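Local atomic coordinates of LbaCas13a H328A (C2c2) (Lachnospiraceae bacterium NK4A179, PDB entry 5WLH), a protein that binds a CRISPR precursor guide RNA and, as a Cas13a nuclease, probably uses that guide to find and cleave RNA, with a preference for cutting at adenosines. Residues Y126-N131 with G135-E140; K888-L893 with I967-K972; Y1155-Y1160 with N1165-G1170; E1268-F1273 with A1326-R1331. All coordinates share one frame; numbering follows the deposited sequence.

Contact 1 (Y126-N131 with G135-E140). With nucleotides of chain B.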
# COMPACT_ATOMS: atom_id res chain seq x y z
N TYR A 126 27.30 -23.65 -24.03
CA TYR A 126 26.27 -22.62 -24.15
C TYR A 126 26.28 -21.98 -25.53
O TYR A 126 25.24 -21.86 -26.18
CB TYR A 126 26.49 -21.57 -23.05
CG TYR A 126 25.60 -20.36 -23.17
CD1 TYR A 126 24.22 -20.50 -23.33
CD2 TYR A 126 26.13 -19.07 -23.13
CE1 TYR A 126 23.40 -19.39 -23.44
CE2 TYR A 126 25.31 -17.96 -23.24
CZ TYR A 126 23.95 -18.12 -23.39
OH TYR A 126 23.13 -17.03 -23.50
N THR A 127 27.46 -21.57 -26.00
CA THR A 127 27.57 -20.95 -27.32
C THR A 127 27.09 -21.89 -28.42
O THR A 127 26.50 -21.44 -29.41
CB THR A 127 29.02 -20.51 -27.57
OG1 THR A 127 29.36 -19.51 -26.60
CG2 THR A 127 29.19 -19.90 -28.96
N ASN A 128 27.33 -23.19 -28.26
CA ASN A 128 26.84 -24.14 -29.24
C ASN A 128 25.32 -24.13 -29.31
O ASN A 128 24.75 -24.34 -30.39
CB ASN A 128 27.35 -25.54 -28.93
CG ASN A 128 28.76 -25.77 -29.43
OD1 ASN A 128 29.42 -24.84 -29.88
ND2 ASN A 128 29.22 -27.01 -29.36
N ARG A 129 24.65 -23.89 -28.18
CA ARG A 129 23.19 -23.81 -28.19
C ARG A 129 22.70 -22.59 -28.97
O ARG A 129 21.83 -22.71 -29.84
CB ARG A 129 22.65 -23.76 -26.75
CG ARG A 129 22.96 -24.99 -25.95
CD ARG A 129 22.29 -24.94 -24.59
NE ARG A 129 22.89 -25.90 -23.68
CZ ARG A 129 22.57 -27.18 -23.63
NH1 ARG A 129 23.16 -27.98 -22.75
NH2 ARG A 129 21.63 -27.66 -24.44
N ARG A 130 23.26 -21.42 -28.68
CA ARG A 130 22.80 -20.20 -29.34
C ARG A 130 23.13 -20.20 -30.82
O ARG A 130 22.37 -19.65 -31.63
CB ARG A 130 23.41 -18.97 -28.68
CG ARG A 130 23.80 -19.16 -27.23
CD ARG A 130 24.53 -17.93 -26.72
NE ARG A 130 23.62 -16.81 -26.51
CZ ARG A 130 23.96 -15.54 -26.70
NH1 ARG A 130 23.07 -14.57 -26.49
NH2 ARG A 130 25.18 -15.23 -27.10
N ASN A 131 24.25 -20.80 -31.21
CA ASN A 131 24.65 -20.87 -32.60
C ASN A 131 24.14 -22.12 -33.29
O ASN A 131 24.63 -22.47 -34.37
CB ASN A 131 26.17 -20.78 -32.72
CG ASN A 131 26.69 -19.38 -32.48
OD1 ASN A 131 26.95 -18.99 -31.35
ND2 ASN A 131 26.83 -18.61 -33.55
N GLY A 135 25.79 -30.73 -30.60
CA GLY A 135 26.73 -31.60 -29.94
C GLY A 135 27.50 -30.89 -28.83
O GLY A 135 27.65 -29.66 -28.80
N SER A 136 27.99 -31.71 -27.90
CA SER A 136 28.87 -31.25 -26.84
C SER A 136 30.21 -30.84 -27.42
O SER A 136 30.69 -31.45 -28.38
CB SER A 136 29.08 -32.33 -25.79
OG SER A 136 27.86 -32.94 -25.40
N PRO A 137 30.84 -29.81 -26.86
CA PRO A 137 32.17 -29.43 -27.32
C PRO A 137 33.17 -30.53 -27.00
O PRO A 137 32.96 -31.36 -26.12
CB PRO A 137 32.48 -28.15 -26.53
CG PRO A 137 31.55 -28.17 -25.38
CD PRO A 137 30.34 -28.93 -25.80
N ALA A 138 34.27 -30.52 -27.75
CA ALA A 138 35.40 -31.40 -27.51
C ALA A 138 36.47 -30.64 -26.73
O ALA A 138 36.75 -29.48 -27.02
CB ALA A 138 35.98 -31.94 -28.82
N PHE A 139 37.07 -31.31 -25.75
CA PHE A 139 38.01 -30.60 -24.89
C PHE A 139 39.27 -30.16 -25.63
O PHE A 139 39.98 -29.27 -25.15
CB PHE A 139 38.37 -31.47 -23.69
CG PHE A 139 37.38 -31.38 -22.56
CD1 PHE A 139 37.37 -30.29 -21.72
CD2 PHE A 139 36.43 -32.38 -22.37
CE1 PHE A 139 36.46 -30.19 -20.68
CE2 PHE A 139 35.52 -32.29 -21.34
CZ PHE A 139 35.53 -31.19 -20.49
N GLU A 140 39.56 -30.75 -26.80
CA GLU A 140 40.72 -30.33 -27.58
C GLU A 140 40.67 -28.85 -27.93
O GLU A 140 41.71 -28.20 -28.05
CB GLU A 140 40.82 -31.17 -28.86
CG GLU A 140 41.33 -32.58 -28.64
CD GLU A 140 40.26 -33.53 -28.16
OE1 GLU A 140 40.57 -34.73 -28.00
OE2 GLU A 140 39.11 -33.09 -27.93
P G B 15 19.52 -14.68 -27.73
OP1 G B 15 20.64 -15.61 -28.07
OP2 G B 15 19.54 -13.29 -28.26
O5' G B 15 18.14 -15.34 -28.10
C5' G B 15 17.87 -16.68 -27.74
C4' G B 15 16.41 -16.99 -27.79
O4' G B 15 15.69 -16.14 -26.86
C3' G B 15 15.72 -16.74 -29.13
O3' G B 15 15.93 -17.83 -30.01
C2' G B 15 14.27 -16.58 -28.71
O2' G B 15 13.68 -17.84 -28.46
C1' G B 15 14.41 -15.84 -27.38
N9 G B 15 14.30 -14.38 -27.55
C8 G B 15 15.30 -13.51 -27.91
N7 G B 15 14.90 -12.27 -28.01
C5 G B 15 13.55 -12.33 -27.70
C6 G B 15 12.59 -11.29 -27.65
O6 G B 15 12.78 -10.09 -27.87
N1 G B 15 11.34 -11.77 -27.31
C2 G B 15 11.04 -13.08 -27.04
N2 G B 15 9.77 -13.35 -26.72
N3 G B 15 11.93 -14.07 -27.08
C4 G B 15 13.16 -13.62 -27.42
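A lone side-chain amide carries nearly the whole of this contact: Asn-128, near the C-terminal end of helix 115-130, reaches across to the backbone of Gly-135 in the loop that follows. Asn-128 ND2 donates to Gly-135 O at 3.1 Å, with an N-H...O angle of 160°, and the acceptor lies close to the plane of the amide. The oxygen is approached at a tilt of 26° from its own carbonyl plane. With CG anti to the carbonyl carbon (chi1 -82°), the amide leaves the helix toward the loop, and Asn-128 ND2 also comes to 4.2 Å from CD of Pro-137. Asparagine suits the place because its short, flat end can offer an N-H to a main-chain acceptor without a long flexible arm. At the backbone angles of Gly-135 a CB would be jammed against the carbonyl O of the preceding residue, while Pro-137 stiffens the next part of the loop and rests on Tyr-121 and Leu-124 of the same helix. Ser-136 turns its hydroxyl to Asp-224 of helix 218-230. On the RNA side, CD of Arg-130 lies over one face of the Tyr-126 ring, and Arg-130 NH1 comes 3.1 Å from OP1 of G15 of chain B. Neutral and charged chemistry thus sit side by side: an amide holds the returning loop, while Arg-130 probably attracts the RNA backbone.

Contact 2 (K888-L893 with I967-K972). With nucleotides of chain B.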
# COMPACT_ATOMS: atom_id res chain seq x y z
N LYS A 888 7.32 27.57 26.38
CA LYS A 888 6.48 28.20 25.36
C LYS A 888 6.77 27.56 24.00
O LYS A 888 7.24 28.23 23.07
CB LYS A 888 6.72 29.71 25.30
CG LYS A 888 6.50 30.44 26.62
CD LYS A 888 5.02 30.60 26.94
CE LYS A 888 4.82 30.89 28.43
NZ LYS A 888 3.44 30.60 28.89
N PRO A 889 6.49 26.26 23.84
CA PRO A 889 6.87 25.59 22.58
C PRO A 889 6.16 26.11 21.34
O PRO A 889 6.71 25.98 20.24
CB PRO A 889 6.53 24.11 22.85
CG PRO A 889 5.51 24.14 23.94
CD PRO A 889 5.86 25.33 24.79
N TYR A 890 4.97 26.71 21.46
CA TYR A 890 4.19 27.08 20.28
C TYR A 890 4.36 28.53 19.86
O TYR A 890 3.71 28.96 18.91
CB TYR A 890 2.71 26.78 20.51
CG TYR A 890 2.44 25.30 20.52
CD1 TYR A 890 2.24 24.60 19.33
CD2 TYR A 890 2.42 24.60 21.72
CE1 TYR A 890 2.03 23.23 19.35
CE2 TYR A 890 2.20 23.25 21.74
CZ TYR A 890 2.01 22.56 20.57
OH TYR A 890 1.79 21.20 20.63
N ALA A 891 5.25 29.28 20.52
CA ALA A 891 5.34 30.72 20.28
C ALA A 891 5.49 31.04 18.79
O ALA A 891 4.71 31.82 18.23
CB ALA A 891 6.49 31.31 21.09
N GLY A 892 6.48 30.44 18.13
CA GLY A 892 6.72 30.77 16.73
C GLY A 892 5.65 30.24 15.80
O GLY A 892 5.25 30.91 14.84
N LEU A 893 5.15 29.04 16.08
CA LEU A 893 4.15 28.43 15.20
C LEU A 893 2.89 29.27 15.11
O LEU A 893 2.24 29.32 14.05
CB LEU A 893 3.83 27.03 15.71
CG LEU A 893 2.92 26.18 14.82
CD1 LEU A 893 3.52 26.07 13.42
CD2 LEU A 893 2.72 24.82 15.47
N ILE A 967 -0.20 18.91 13.10
CA ILE A 967 -0.87 17.61 13.17
C ILE A 967 -0.71 17.01 14.55
O ILE A 967 -1.66 16.45 15.10
CB ILE A 967 -0.35 16.66 12.08
CG1 ILE A 967 -0.55 17.26 10.69
CG2 ILE A 967 -1.10 15.32 12.18
CD1 ILE A 967 -0.09 16.32 9.58
N ASP A 968 0.49 17.10 15.12
CA ASP A 968 0.75 16.58 16.46
C ASP A 968 -0.18 17.23 17.48
O ASP A 968 -0.69 16.56 18.39
CB ASP A 968 2.21 16.80 16.82
CG ASP A 968 2.52 16.43 18.27
OD1 ASP A 968 2.79 15.24 18.53
OD2 ASP A 968 2.47 17.32 19.14
N LEU A 969 -0.43 18.54 17.33
CA LEU A 969 -1.39 19.21 18.19
C LEU A 969 -2.76 18.56 18.06
O LEU A 969 -3.43 18.29 19.06
CB LEU A 969 -1.44 20.71 17.88
CG LEU A 969 -2.56 21.50 18.55
CD1 LEU A 969 -2.08 22.88 19.04
CD2 LEU A 969 -3.77 21.67 17.62
N SER A 970 -3.16 18.24 16.82
CA SER A 970 -4.43 17.56 16.61
C SER A 970 -4.44 16.16 17.22
O SER A 970 -5.42 15.77 17.87
CB SER A 970 -4.74 17.49 15.11
OG SER A 970 -5.11 18.76 14.63
N VAL A 971 -3.36 15.39 17.04
CA VAL A 971 -3.32 14.06 17.64
C VAL A 971 -3.65 14.14 19.12
O VAL A 971 -4.51 13.42 19.64
CB VAL A 971 -1.94 13.40 17.43
CG1 VAL A 971 -1.83 12.09 18.23
CG2 VAL A 971 -1.68 13.15 15.96
N LYS A 972 -2.99 15.06 19.82
CA LYS A 972 -3.14 15.17 21.27
C LYS A 972 -4.54 15.66 21.63
O LYS A 972 -5.20 15.10 22.51
CB LYS A 972 -2.07 16.12 21.81
CG LYS A 972 -0.67 15.49 21.83
CD LYS A 972 0.43 16.52 21.72
CE LYS A 972 1.80 15.94 22.05
NZ LYS A 972 2.91 16.89 21.66
P U B 35 1.88 8.44 20.44
OP1 U B 35 2.43 8.91 19.15
OP2 U B 35 2.43 9.14 21.63
O5' U B 35 0.30 8.56 20.47
C5' U B 35 -0.34 9.80 20.70
C4' U B 35 -1.82 9.57 20.78
O4' U B 35 -2.31 9.07 19.51
C3' U B 35 -2.24 8.51 21.78
O3' U B 35 -2.30 9.04 23.08
C2' U B 35 -3.59 8.05 21.24
O2' U B 35 -4.62 8.93 21.67
C1' U B 35 -3.40 8.20 19.72
N1 U B 35 -3.10 6.90 19.09
C2 U B 35 -4.19 6.11 18.79
O2 U B 35 -5.34 6.47 19.00
N3 U B 35 -3.89 4.91 18.23
C4 U B 35 -2.63 4.41 17.96
O4 U B 35 -2.55 3.29 17.46
C5 U B 35 -1.55 5.28 18.30
C6 U B 35 -1.81 6.47 18.85
O HOH W 1 2.47 19.92 18.49
O HOH W 2 2.53 19.60 22.91
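The hydroxyl of Tyr-890 is gripped by two waters that link it to Asp-968 and Lys-972 of helix 960-974. Tyr-890 OH donates to water 1 at 2.6 Å, and that water donates in turn to OD2 of Asp-968. Water 2 donates to Tyr-890 OH at 2.9 Å and accepts from NZ of Lys-972. The circuit closes through a salt bridge between residues one helical turn apart, in which Lys-972 NZ meets the syn lone pair of Asp-968 OD2 at 2.6 Å. Directly, Tyr-890 OH and Asp-968 OD2 are 4.2 Å apart, so water makes the link. Tyrosine suits the place because its ring can pack against Leu-969 and still end in a group that both gives and accepts. Along that ring, CE1 of Tyr-890 lies 4.1 Å from CD1 of Leu-969, and the two side chains cross obliquely. Leu-969 has CG anti to its backbone N (chi1 171°), which sends the branched end toward the tyrosine. Met-635 of helix 635-645 touches Tyr-890, Leu-969 and Lys-972 alike. Further along helix 960-974, Val-971 sets CG1 at 3.3 Å from O4' of U35 of chain B, a contact with the sugar, not the base. The chemistry implies that the buried phenol is satisfied in both roles, and that the ion pair probably helps to order both waters.

Contact 3 (Y1155-Y1160 with N1165-G1170)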
# COMPACT_ATOMS: atom_id res chain seq x y z
N TYR A 1155 -8.55 23.11 -29.55
CA TYR A 1155 -7.88 21.98 -28.94
C TYR A 1155 -6.42 22.31 -28.64
O TYR A 1155 -5.88 21.89 -27.61
CB TYR A 1155 -7.98 20.78 -29.88
CG TYR A 1155 -7.42 19.47 -29.38
CD1 TYR A 1155 -8.19 18.62 -28.62
CD2 TYR A 1155 -6.15 19.07 -29.74
CE1 TYR A 1155 -7.70 17.39 -28.18
CE2 TYR A 1155 -5.64 17.85 -29.32
CZ TYR A 1155 -6.43 17.01 -28.55
OH TYR A 1155 -5.93 15.80 -28.13
N VAL A 1156 -5.77 23.05 -29.55
CA VAL A 1156 -4.35 23.37 -29.41
C VAL A 1156 -4.15 24.69 -28.67
O VAL A 1156 -3.23 24.82 -27.86
CB VAL A 1156 -3.69 23.41 -30.81
CG1 VAL A 1156 -2.19 23.67 -30.71
CG2 VAL A 1156 -3.98 22.13 -31.57
N THR A 1157 -5.02 25.66 -28.92
CA THR A 1157 -4.78 27.02 -28.45
C THR A 1157 -6.09 27.65 -28.00
O THR A 1157 -7.06 27.67 -28.77
CB THR A 1157 -4.15 27.86 -29.57
OG1 THR A 1157 -2.86 27.33 -29.90
CG2 THR A 1157 -4.02 29.31 -29.14
N LEU A 1158 -6.12 28.17 -26.78
CA LEU A 1158 -7.24 28.97 -26.32
C LEU A 1158 -6.81 30.43 -26.28
O LEU A 1158 -5.77 30.76 -25.71
CB LEU A 1158 -7.72 28.54 -24.94
CG LEU A 1158 -8.71 27.38 -24.86
CD1 LEU A 1158 -8.69 26.80 -23.44
CD2 LEU A 1158 -10.13 27.81 -25.25
N ASP A 1159 -7.60 31.30 -26.90
CA ASP A 1159 -7.32 32.73 -26.88
C ASP A 1159 -8.49 33.41 -26.20
O ASP A 1159 -9.39 33.94 -26.85
CB ASP A 1159 -7.10 33.26 -28.29
CG ASP A 1159 -6.74 34.73 -28.31
OD1 ASP A 1159 -6.29 35.25 -27.27
OD2 ASP A 1159 -6.90 35.34 -29.38
N TYR A 1160 -8.48 33.38 -24.87
CA TYR A 1160 -9.59 33.93 -24.09
C TYR A 1160 -9.42 35.43 -23.99
O TYR A 1160 -8.42 35.91 -23.46
CB TYR A 1160 -9.64 33.30 -22.71
CG TYR A 1160 -10.76 33.85 -21.86
CD1 TYR A 1160 -12.09 33.60 -22.18
CD2 TYR A 1160 -10.50 34.65 -20.76
CE1 TYR A 1160 -13.11 34.11 -21.42
CE2 TYR A 1160 -11.52 35.17 -19.98
CZ TYR A 1160 -12.83 34.89 -20.32
OH TYR A 1160 -13.86 35.39 -19.56
N ASN A 1165 -8.13 37.99 -19.43
CA ASN A 1165 -7.72 37.44 -20.72
C ASN A 1165 -6.49 36.55 -20.56
O ASN A 1165 -5.61 36.79 -19.72
CB ASN A 1165 -7.40 38.56 -21.71
CG ASN A 1165 -6.31 39.48 -21.22
OD1 ASN A 1165 -6.42 40.09 -20.15
ND2 ASN A 1165 -5.23 39.57 -21.99
N ARG A 1166 -6.42 35.52 -21.39
CA ARG A 1166 -5.28 34.63 -21.35
C ARG A 1166 -5.25 33.81 -22.63
O ARG A 1166 -6.30 33.42 -23.15
CB ARG A 1166 -5.33 33.69 -20.12
CG ARG A 1166 -3.95 33.23 -19.69
CD ARG A 1166 -3.94 32.56 -18.31
NE ARG A 1166 -2.60 32.63 -17.74
CZ ARG A 1166 -2.15 31.85 -16.76
NH1 ARG A 1166 -2.93 30.93 -16.23
NH2 ARG A 1166 -0.91 32.01 -16.30
N LYS A 1167 -4.05 33.57 -23.13
CA LYS A 1167 -3.84 32.68 -24.25
C LYS A 1167 -3.14 31.44 -23.73
O LYS A 1167 -2.13 31.54 -23.02
CB LYS A 1167 -3.00 33.34 -25.35
CG LYS A 1167 -2.99 32.55 -26.66
CD LYS A 1167 -2.07 33.18 -27.68
CE LYS A 1167 -2.37 32.66 -29.08
NZ LYS A 1167 -1.42 33.23 -30.09
N ILE A 1168 -3.69 30.27 -24.08
CA ILE A 1168 -3.23 28.98 -23.58
C ILE A 1168 -2.82 28.15 -24.79
O ILE A 1168 -3.68 27.73 -25.58
CB ILE A 1168 -4.33 28.25 -22.80
CG1 ILE A 1168 -5.09 29.21 -21.88
CG2 ILE A 1168 -3.75 27.05 -22.04
CD1 ILE A 1168 -4.32 29.63 -20.67
N ASN A 1169 -1.52 27.90 -24.92
CA ASN A 1169 -0.98 26.98 -25.91
C ASN A 1169 -0.85 25.60 -25.27
O ASN A 1169 -0.43 25.49 -24.12
CB ASN A 1169 0.37 27.48 -26.41
CG ASN A 1169 0.29 28.89 -27.03
OD1 ASN A 1169 -0.27 29.06 -28.11
ND2 ASN A 1169 0.83 29.88 -26.33
N GLY A 1170 -1.22 24.56 -26.01
CA GLY A 1170 -1.41 23.27 -25.36
C GLY A 1170 -2.70 23.23 -24.56
O GLY A 1170 -2.75 22.61 -23.48
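Leu-1158 and Ile-1168 form the tight part of this contact, their CB atoms 4.0 Å apart on the covered face of two paired strands. Their backbones are joined both ways: Leu-1158 N donates to Ile-1168 O at 2.8 Å, and Ile-1168 N returns a bond to Leu-1158 O at 2.7 Å. Branched apolar residues suit this face, where helix 1171-1180 and Tyr-1187 pack against them. Tyr-1160 and Arg-1166 make a second hydrogen-bonded pair, and Tyr-1160 lays its CB 3.4 Å from Arg-1166 O. The motif is an antiparallel beta hairpin of strands 1157-1160 and 1166-1169, extended by strand 470-472, which runs parallel to the second. Glycine suits the hairpin's end because Gly-1170, at the N-cap position of helix 1171-1180, has positive phi; its N makes a weak bond to Val-1156 O. The other face is looser and polar, with Asp-1159 exposed to solvent. There Lys-1167, extended beyond CG, brings CE to 3.7 Å from CG2 of Thr-1157, while its amine makes a long, weak ion pair with Glu-470. Asp-1159 OD2 stays 5.9 Å from Lys-1167 NZ and bonds instead to Gln-1161. Asn-1169 lies beside Thr-1157, pointing the same way, and gives its ND2 to Glu-470 and to Ile-471 O.

Contact 4 (E1268-F1273 with A1326-R1331). With nucleotides of chain B.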
# COMPACT_ATOMS: atom_id res chain seq x y z
N GLU A 1268 -16.81 -4.98 -6.07
CA GLU A 1268 -17.04 -4.19 -7.27
C GLU A 1268 -15.79 -3.42 -7.68
O GLU A 1268 -15.54 -3.23 -8.87
CB GLU A 1268 -18.22 -3.24 -7.08
CG GLU A 1268 -18.53 -2.51 -8.39
CD GLU A 1268 -19.74 -1.61 -8.30
OE1 GLU A 1268 -20.03 -0.94 -9.32
OE2 GLU A 1268 -20.39 -1.57 -7.24
N VAL A 1269 -14.98 -3.00 -6.70
CA VAL A 1269 -13.68 -2.42 -7.03
C VAL A 1269 -12.85 -3.44 -7.81
O VAL A 1269 -12.33 -3.16 -8.89
CB VAL A 1269 -12.97 -1.96 -5.74
CG1 VAL A 1269 -11.48 -1.63 -6.03
CG2 VAL A 1269 -13.68 -0.75 -5.15
N PHE A 1270 -12.74 -4.66 -7.27
CA PHE A 1270 -12.03 -5.72 -7.96
C PHE A 1270 -12.59 -5.95 -9.36
O PHE A 1270 -11.84 -6.15 -10.32
CB PHE A 1270 -12.11 -7.01 -7.14
CG PHE A 1270 -11.40 -8.18 -7.76
CD1 PHE A 1270 -10.01 -8.14 -7.93
CD2 PHE A 1270 -12.09 -9.33 -8.12
CE1 PHE A 1270 -9.33 -9.21 -8.49
CE2 PHE A 1270 -11.43 -10.40 -8.68
CZ PHE A 1270 -10.05 -10.36 -8.85
N ASP A 1271 -13.91 -5.93 -9.49
CA ASP A 1271 -14.52 -6.28 -10.76
C ASP A 1271 -14.25 -5.22 -11.82
O ASP A 1271 -13.93 -5.56 -12.97
CB ASP A 1271 -16.02 -6.48 -10.60
CG ASP A 1271 -16.69 -6.84 -11.91
OD1 ASP A 1271 -16.74 -8.05 -12.24
OD2 ASP A 1271 -17.11 -5.91 -12.63
N ARG A 1272 -14.36 -3.93 -11.46
CA ARG A 1272 -14.32 -2.94 -12.53
C ARG A 1272 -13.75 -1.57 -12.17
O ARG A 1272 -13.82 -0.68 -13.02
CB ARG A 1272 -15.72 -2.72 -13.12
CG ARG A 1272 -16.79 -2.27 -12.12
CD ARG A 1272 -18.09 -2.03 -12.89
NE ARG A 1272 -19.25 -1.79 -12.05
CZ ARG A 1272 -20.49 -1.66 -12.54
NH1 ARG A 1272 -20.67 -1.77 -13.86
NH2 ARG A 1272 -21.51 -1.43 -11.74
N PHE A 1273 -13.21 -1.34 -10.97
CA PHE A 1273 -12.67 -0.01 -10.72
C PHE A 1273 -11.27 0.14 -11.31
O PHE A 1273 -10.87 1.25 -11.70
CB PHE A 1273 -12.66 0.26 -9.21
CG PHE A 1273 -12.58 1.72 -8.84
CD1 PHE A 1273 -13.63 2.58 -9.11
CD2 PHE A 1273 -11.44 2.21 -8.20
CE1 PHE A 1273 -13.56 3.91 -8.75
CE2 PHE A 1273 -11.37 3.55 -7.84
CZ PHE A 1273 -12.43 4.40 -8.10
N ALA A 1326 -17.88 -9.95 -10.49
CA ALA A 1326 -17.05 -10.67 -9.52
C ALA A 1326 -17.64 -10.49 -8.13
O ALA A 1326 -18.07 -9.39 -7.76
CB ALA A 1326 -15.61 -10.15 -9.53
N ARG A 1327 -17.65 -11.56 -7.34
CA ARG A 1327 -18.09 -11.47 -5.96
C ARG A 1327 -17.02 -12.13 -5.10
O ARG A 1327 -16.76 -13.33 -5.24
CB ARG A 1327 -19.45 -12.13 -5.74
CG ARG A 1327 -19.95 -12.01 -4.31
CD ARG A 1327 -21.46 -12.14 -4.24
NE ARG A 1327 -21.83 -13.50 -3.88
CZ ARG A 1327 -21.80 -13.97 -2.64
NH1 ARG A 1327 -22.13 -15.22 -2.40
NH2 ARG A 1327 -21.43 -13.18 -1.63
N ILE A 1328 -16.37 -11.34 -4.26
CA ILE A 1328 -15.43 -11.85 -3.27
C ILE A 1328 -16.24 -12.22 -2.04
O ILE A 1328 -16.94 -11.38 -1.47
CB ILE A 1328 -14.35 -10.82 -2.93
CG1 ILE A 1328 -13.59 -10.39 -4.20
CG2 ILE A 1328 -13.43 -11.36 -1.86
CD1 ILE A 1328 -12.72 -9.12 -3.99
N THR A 1329 -16.15 -13.47 -1.64
CA THR A 1329 -16.82 -13.83 -0.41
C THR A 1329 -15.83 -14.63 0.40
O THR A 1329 -14.66 -14.75 -0.01
CB THR A 1329 -18.12 -14.60 -0.69
OG1 THR A 1329 -18.89 -14.67 0.51
CG2 THR A 1329 -17.81 -15.99 -1.22
N ILE A 1330 -16.26 -15.16 1.52
CA ILE A 1330 -15.39 -15.93 2.40
C ILE A 1330 -15.92 -17.35 2.46
O ILE A 1330 -17.14 -17.55 2.47
CB ILE A 1330 -15.30 -15.27 3.79
CG1 ILE A 1330 -14.62 -13.89 3.64
CG2 ILE A 1330 -14.52 -16.12 4.75
CD1 ILE A 1330 -14.67 -13.04 4.87
N ARG A 1331 -15.01 -18.33 2.45
CA ARG A 1331 -15.39 -19.74 2.49
C ARG A 1331 -16.43 -19.99 3.57
O ARG A 1331 -16.25 -19.57 4.72
CB ARG A 1331 -14.15 -20.61 2.72
CG ARG A 1331 -14.26 -22.02 2.15
CD ARG A 1331 -12.91 -22.72 2.13
NE ARG A 1331 -12.43 -23.00 3.48
CZ ARG A 1331 -11.34 -23.72 3.75
NH1 ARG A 1331 -10.60 -24.21 2.76
NH2 ARG A 1331 -10.98 -23.93 5.01
P A B 4 -13.54 -10.44 -16.41
OP1 A B 4 -12.36 -9.53 -16.52
OP2 A B 4 -13.72 -11.56 -17.36
O5' A B 4 -13.55 -11.08 -14.96
C5' A B 4 -13.46 -10.26 -13.80
C4' A B 4 -13.71 -11.08 -12.57
O4' A B 4 -15.06 -11.61 -12.61
C3' A B 4 -12.84 -12.31 -12.42
O3' A B 4 -11.57 -12.00 -11.89
C2' A B 4 -13.68 -13.20 -11.53
O2' A B 4 -13.63 -12.75 -10.18
C1' A B 4 -15.07 -12.91 -12.06
N9 A B 4 -15.47 -13.85 -13.13
C8 A B 4 -15.50 -13.66 -14.49
N7 A B 4 -15.94 -14.71 -15.15
C5 A B 4 -16.24 -15.63 -14.15
C6 A B 4 -16.75 -16.95 -14.17
N6 A B 4 -17.08 -17.62 -15.27
N1 A B 4 -16.92 -17.56 -12.97
C2 A B 4 -16.60 -16.91 -11.85
N3 A B 4 -16.11 -15.68 -11.71
C4 A B 4 -15.95 -15.10 -12.90
P A B 3 -16.33 -9.47 -21.10
OP1 A B 3 -14.97 -9.99 -20.78
OP2 A B 3 -17.18 -10.15 -22.11
O5' A B 3 -17.23 -9.40 -19.80
C5' A B 3 -16.98 -10.25 -18.72
C4' A B 3 -17.04 -9.50 -17.43
O4' A B 3 -18.38 -9.62 -16.89
C3' A B 3 -16.13 -10.07 -16.36
O3' A B 3 -14.83 -9.50 -16.41
C2' A B 3 -16.89 -9.83 -15.08
O2' A B 3 -16.76 -8.47 -14.69
C1' A B 3 -18.32 -10.05 -15.56
N9 A B 3 -18.72 -11.47 -15.56
C8 A B 3 -19.09 -12.22 -16.66
N7 A B 3 -19.42 -13.45 -16.36
C5 A B 3 -19.25 -13.52 -14.98
C6 A B 3 -19.45 -14.55 -14.05
N6 A B 3 -19.86 -15.77 -14.40
N1 A B 3 -19.21 -14.29 -12.74
C2 A B 3 -18.80 -13.06 -12.40
N3 A B 3 -18.58 -12.01 -13.20
C4 A B 3 -18.83 -12.30 -14.48
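Phe-1270 and Ile-1328 cross at about a right angle, the isoleucine placing CD1 3.8 Å from CB of Phe-1270. Ala-1326 meets the same phenylalanine farther out, CB to CD2 at 3.9 Å; a small methyl suits a point where helix, strand and RNA all converge. Both Phe-1270 (chi1 -179°) and Asp-1271 hold CG anti to the backbone N, but as successive helical residues they diverge, the ring against Ala-1326 and Ile-1328, which meet it obliquely, and the carboxylate at the backbone N of Ala-1326. Asp-1271 OD1 accepts from Ala-1326 N at 2.8 Å in a straight bond that arrives from 43° above the carboxylate plane. The O2' of A3 of chain B also approaches this oxygen, in a bond whose very short modelled length is doubtful, while OD2 pairs with Lys-1308; aspartate can thus face backbone N-H, lysine and probably ribose together. At the ring's edge, CE2 of Phe-1270 lies 3.6 Å from O2' of A4 of chain B. Within the helix, Arg-1272 grips Glu-1268 OE1 side-on with NE and NH2. Segment 1268-1273 runs roughly antiparallel (155°) to strand segment 1326-1330, the axes 7.4 Å apart at their closest. Strand 1321-1330 borders a four-stranded antiparallel sheet beside strand 1297-1310, while helix 1284-1294 packs on Phe-1270 and Ile-1328, and helix 1239-1250 touches Arg-1272 and Phe-1273.

In the fold
Contacts 2 and 4 are buried, whereas contacts 1 and 3 lie at the surface, and no two of the four share a helix or strand. Contacts 1 and 3 each join neighbouring parts of the chain, one through a single hydrogen bond from a side-chain amide and the other through a ladder of backbone bonds. Contacts 2 and 4 bring together segments far apart in sequence and mix apolar packing with polar groups, bridged by water in contact 2 and bonded directly in contact 4. Contacts 1, 2 and 4 touch the guide RNA, chiefly at a phosphate, a ribose and two riboses respectively; contact 3 stays clear of it. Centres of contacts 1 and 2 are about 73 Å apart.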